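C-X-C motif chemokine 13 (Homo sapiens, PDB 7JNY) attracts B lymphocytes as a secreted CXC chemokine that binds the receptor CXCR5, and also binds heparin. Local coordinates at residues R29-P34 with I45-N50. Numbering follows the deposited sequence.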
ATOM      1  N   ARG A  29       5.345  -6.953   0.676  1.00 24.35           N
ATOM      2  CA  ARG A  29       4.773  -6.131   1.727  1.00 21.69           C
ATOM      3  C   ARG A  29       4.096  -4.931   1.099  1.00 29.58           C
ATOM      4  O   ARG A  29       4.577  -4.400   0.087  1.00 22.82           O
ATOM      5  CB  ARG A  29       5.798  -5.538   2.683  1.00 32.85           C
ATOM      6  CG  ARG A  29       6.667  -6.420   3.504  1.00 51.39           C
ATOM      7  CD  ARG A  29       7.232  -5.499   4.593  1.00 57.77           C
ATOM      8  NE  ARG A  29       8.558  -5.013   4.223  1.00 57.84           N
ATOM      9  CZ  ARG A  29       9.281  -4.157   4.933  1.00 66.35           C
ATOM     10  NH1 ARG A  29       8.827  -3.630   6.061  1.00 67.95           N
ATOM     11  NH2 ARG A  29      10.492  -3.823   4.505  1.00 72.54           N
ATOM     12  N   ILE A  30       3.070  -4.426   1.779  1.00 23.16           N
ATOM     13  CA  ILE A  30       2.486  -3.127   1.447  1.00 19.35           C
ATOM     14  C   ILE A  30       2.484  -2.268   2.704  1.00 25.51           C
ATOM     15  O   ILE A  30       2.004  -2.706   3.753  1.00 19.55           O
ATOM     16  CB  ILE A  30       1.059  -3.261   0.911  1.00 23.25           C
ATOM     17  CG1 ILE A  30       1.041  -3.998  -0.425  1.00 34.91           C
ATOM     18  CG2 ILE A  30       0.424  -1.901   0.768  1.00 22.04           C
ATOM     19  CD1 ILE A  30      -0.289  -4.657  -0.685  1.00 36.66           C
ATOM     20  N   GLN A  31       2.980  -1.037   2.599  1.00 21.32           N
ATOM     21  CA  GLN A  31       3.066  -0.143   3.744  1.00 20.56           C
ATOM     22  C   GLN A  31       2.141   1.029   3.494  1.00 21.60           C
ATOM     23  O   GLN A  31       2.256   1.707   2.464  1.00 21.85           O
ATOM     24  CB  GLN A  31       4.483   0.372   3.940  1.00 21.87           C
ATOM     25  CG  GLN A  31       5.484  -0.718   4.226  1.00 27.80           C
ATOM     26  CD  GLN A  31       6.858  -0.154   4.407  1.00 36.48           C
ATOM     27  OE1 GLN A  31       7.272   0.725   3.655  1.00 36.31           O
ATOM     28  NE2 GLN A  31       7.596  -0.673   5.377  1.00 42.89           N
ATOM     29  N   ILE A  32       1.228   1.269   4.415  1.00 18.33           N
ATOM     30  CA  ILE A  32       0.284   2.373   4.285  1.00 19.92           C
ATOM     31  C   ILE A  32       0.625   3.390   5.354  1.00 24.94           C
ATOM     32  O   ILE A  32       0.691   3.049   6.546  1.00 18.78           O
ATOM     33  CB  ILE A  32      -1.165   1.905   4.418  1.00 17.55           C
ATOM     34  CG1 ILE A  32      -1.464   0.910   3.296  1.00 21.61           C
ATOM     35  CG2 ILE A  32      -2.126   3.055   4.294  1.00 21.99           C
ATOM     36  CD1 ILE A  32      -2.871   0.502   3.275  1.00 27.64           C
ATOM     37  N   LEU A  33       0.832   4.636   4.926  1.00 19.35           N
ATOM     38  CA  LEU A  33       1.054   5.743   5.850  1.00 21.21           C
ATOM     39  C   LEU A  33      -0.074   6.741   5.685  1.00 20.17           C
ATOM     40  O   LEU A  33      -0.033   7.574   4.759  1.00 20.85           O
ATOM     41  CB  LEU A  33       2.409   6.379   5.570  1.00 21.29           C
ATOM     42  CG  LEU A  33       3.550   5.375   5.716  1.00 22.45           C
ATOM     43  CD1 LEU A  33       4.015   4.992   4.344  1.00 30.42           C
ATOM     44  CD2 LEU A  33       4.683   5.964   6.536  1.00 38.49           C
ATOM     45  N   PRO A  34      -1.108   6.670   6.519  1.00 19.86           N
ATOM     46  CA  PRO A  34      -2.160   7.673   6.460  1.00 20.35           C
ATOM     47  C   PRO A  34      -1.572   9.063   6.616  1.00 27.03           C
ATOM     48  O   PRO A  34      -0.549   9.269   7.262  1.00 22.02           O
ATOM     49  CB  PRO A  34      -3.085   7.314   7.619  1.00 21.77           C
ATOM     50  CG  PRO A  34      -2.356   6.352   8.448  1.00 24.36           C
ATOM     51  CD  PRO A  34      -1.266   5.740   7.644  1.00 19.52           C
ATOM     52  N   ILE A  45       3.367   2.247  -0.055  1.00 23.16           N
ATOM     53  CA  ILE A  45       4.651   1.781  -0.567  1.00 23.48           C
ATOM     54  C   ILE A  45       4.584   0.265  -0.740  1.00 22.53           C
ATOM     55  O   ILE A  45       4.280  -0.463   0.213  1.00 22.47           O
ATOM     56  CB  ILE A  45       5.797   2.178   0.361  1.00 23.76           C
ATOM     57  CG1 ILE A  45       5.774   3.714   0.547  1.00 35.33           C
ATOM     58  CG2 ILE A  45       7.103   1.709  -0.214  1.00 25.53           C
ATOM     59  CD1 ILE A  45       6.749   4.213   1.565  1.00 29.46           C
ATOM     60  N   VAL A  46       4.864  -0.208  -1.938  1.00 30.06           N
ATOM     61  CA  VAL A  46       4.772  -1.638  -2.270  1.00 25.38           C
ATOM     62  C   VAL A  46       6.169  -2.219  -2.395  1.00 31.09           C
ATOM     63  O   VAL A  46       6.987  -1.751  -3.209  1.00 28.82           O
ATOM     64  CB  VAL A  46       3.975  -1.863  -3.562  1.00 26.23           C
ATOM     65  CG1 VAL A  46       3.981  -3.361  -3.926  1.00 30.19           C
ATOM     66  CG2 VAL A  46       2.561  -1.343  -3.406  1.00 23.15           C
ATOM     67  N   TRP A  47       6.444  -3.254  -1.600  1.00 29.63           N
ATOM     68  CA  TRP A  47       7.730  -3.947  -1.640  1.00 26.84           C
ATOM     69  C   TRP A  47       7.583  -5.169  -2.514  1.00 31.23           C
ATOM     70  O   TRP A  47       6.895  -6.123  -2.135  1.00 28.22           O
ATOM     71  CB  TRP A  47       8.189  -4.347  -0.245  1.00 36.42           C
ATOM     72  CG  TRP A  47       8.463  -3.176   0.562  1.00 34.50           C
ATOM     73  CD1 TRP A  47       7.583  -2.190   0.894  1.00 34.13           C
ATOM     74  CD2 TRP A  47       9.721  -2.799   1.097  1.00 41.88           C
ATOM     75  NE1 TRP A  47       8.214  -1.233   1.648  1.00 34.19           N
ATOM     76  CE2 TRP A  47       9.533  -1.583   1.780  1.00 40.72           C
ATOM     77  CE3 TRP A  47      10.996  -3.379   1.079  1.00 46.23           C
ATOM     78  CZ2 TRP A  47      10.571  -0.933   2.443  1.00 49.58           C
ATOM     79  CZ3 TRP A  47      12.024  -2.736   1.738  1.00 49.06           C
ATOM     80  CH2 TRP A  47      11.806  -1.523   2.410  1.00 50.10           C
ATOM     81  N   LYS A  48       8.245  -5.145  -3.662  1.00 35.53           N
ATOM     82  CA  LYS A  48       8.080  -6.199  -4.650  1.00 30.29           C
ATOM     83  C   LYS A  48       9.097  -7.314  -4.456  1.00 36.53           C
ATOM     84  O   LYS A  48      10.152  -7.138  -3.841  1.00 37.67           O
ATOM     85  CB  LYS A  48       8.174  -5.637  -6.072  1.00 39.10           C
ATOM     86  CG  LYS A  48       6.929  -4.837  -6.441  1.00 42.76           C
ATOM     87  CD  LYS A  48       7.056  -4.005  -7.714  1.00 42.52           C
ATOM     88  CE  LYS A  48       7.466  -4.799  -8.948  1.00 55.56           C
ATOM     89  NZ  LYS A  48       7.612  -3.881 -10.120  1.00 60.19           N
ATOM     90  N   LYS A  49       8.751  -8.492  -4.995  1.00 39.72           N
ATOM     91  CA  LYS A  49       9.578  -9.653  -4.735  1.00 44.95           C
ATOM     92  C   LYS A  49      10.964  -9.488  -5.331  1.00 44.39           C
ATOM     93  O   LYS A  49      11.936  -9.995  -4.765  1.00 49.26           O
ATOM     94  CB  LYS A  49       8.885 -10.911  -5.262  1.00 40.52           C
ATOM     95  CG  LYS A  49       8.116 -11.566  -4.121  1.00 42.85           C
ATOM     96  CD  LYS A  49       7.109 -12.601  -4.550  1.00 48.09           C
ATOM     97  CE  LYS A  49       6.476 -13.223  -3.311  1.00 48.06           C
ATOM     98  NZ  LYS A  49       5.017 -13.465  -3.469  1.00 66.19           N
ATOM     99  N   ASN A  50      11.089  -8.740  -6.420  1.00 43.62           N
ATOM    100  CA  ASN A  50      12.388  -8.462  -7.011  1.00 46.04           C
ATOM    101  C   ASN A  50      13.144  -7.336  -6.286  1.00 53.09           C
ATOM    102  O   ASN A  50      14.143  -6.852  -6.823  1.00 49.76           O
ATOM    103  CB  ASN A  50      12.209  -8.139  -8.499  1.00 45.80           C
ATOM    104  CG  ASN A  50      11.570  -6.783  -8.749  1.00 53.19           C
ATOM    105  OD1 ASN A  50      11.354  -5.994  -7.830  1.00 42.26           O
ATOM    106  ND2 ASN A  50      11.210  -6.534 -10.008  1.00 47.75           N
TER
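Arg-29 and Trp-47 face each other as a hydrogen-bonded pair in the antiparallel hairpin of strands 27-33 and 43-48, the first hairpin of the chemokine fold's three-stranded antiparallel sheet, to which strand 2-5 adds in parallel beside 27-33, and they illustrate how cross-strand neighbours organise one face of a sheet. The two side chains run side by side in the same direction. A bend at chi3 (-97°) swings NE out of the line of the arginine chain, and the guanidinium beyond it lies over the indole in a cation-pi contact, with CZ 4.0 Å from the centroid of the six-membered ring. The planes are not stacked flat but inclined by 43°, so NH2 dips closest, 3.3 Å from Trp-47 CZ3. At the edge of the indole, Trp-47 NE1 donates to Gln-31 OE1 over 3.0 Å; the donor sits above the amide plane, with amide and ring turned 75° apart. Glu-4, on strand 2-5, holds both partners from beyond the hairpin, forming a salt bridge with Arg-29 NH1 and a hydrogen bond with Gln-31 NE2. An alanine in place of Trp-47 would probably leave the guanidinium without its aromatic platform and Gln-31 OE1 without its indole donor. Beneath this polar cluster, Gln-31 and Ile-45 exchange two backbone hydrogen bonds; Trp-47 N also bonds firmly to Arg-29 O, while the return bond from Arg-29 N to Trp-47 O is weak. On the reverse face, Ile-30 and Val-46 form a non-hydrogen-bonded pair, and Ile-30 reaches Met-66 of the helix packed across the sheet. Further along the indole-bearing face, Leu-33 and Ile-45 cross obliquely, their CD1 methyls meeting at 4.0 Å.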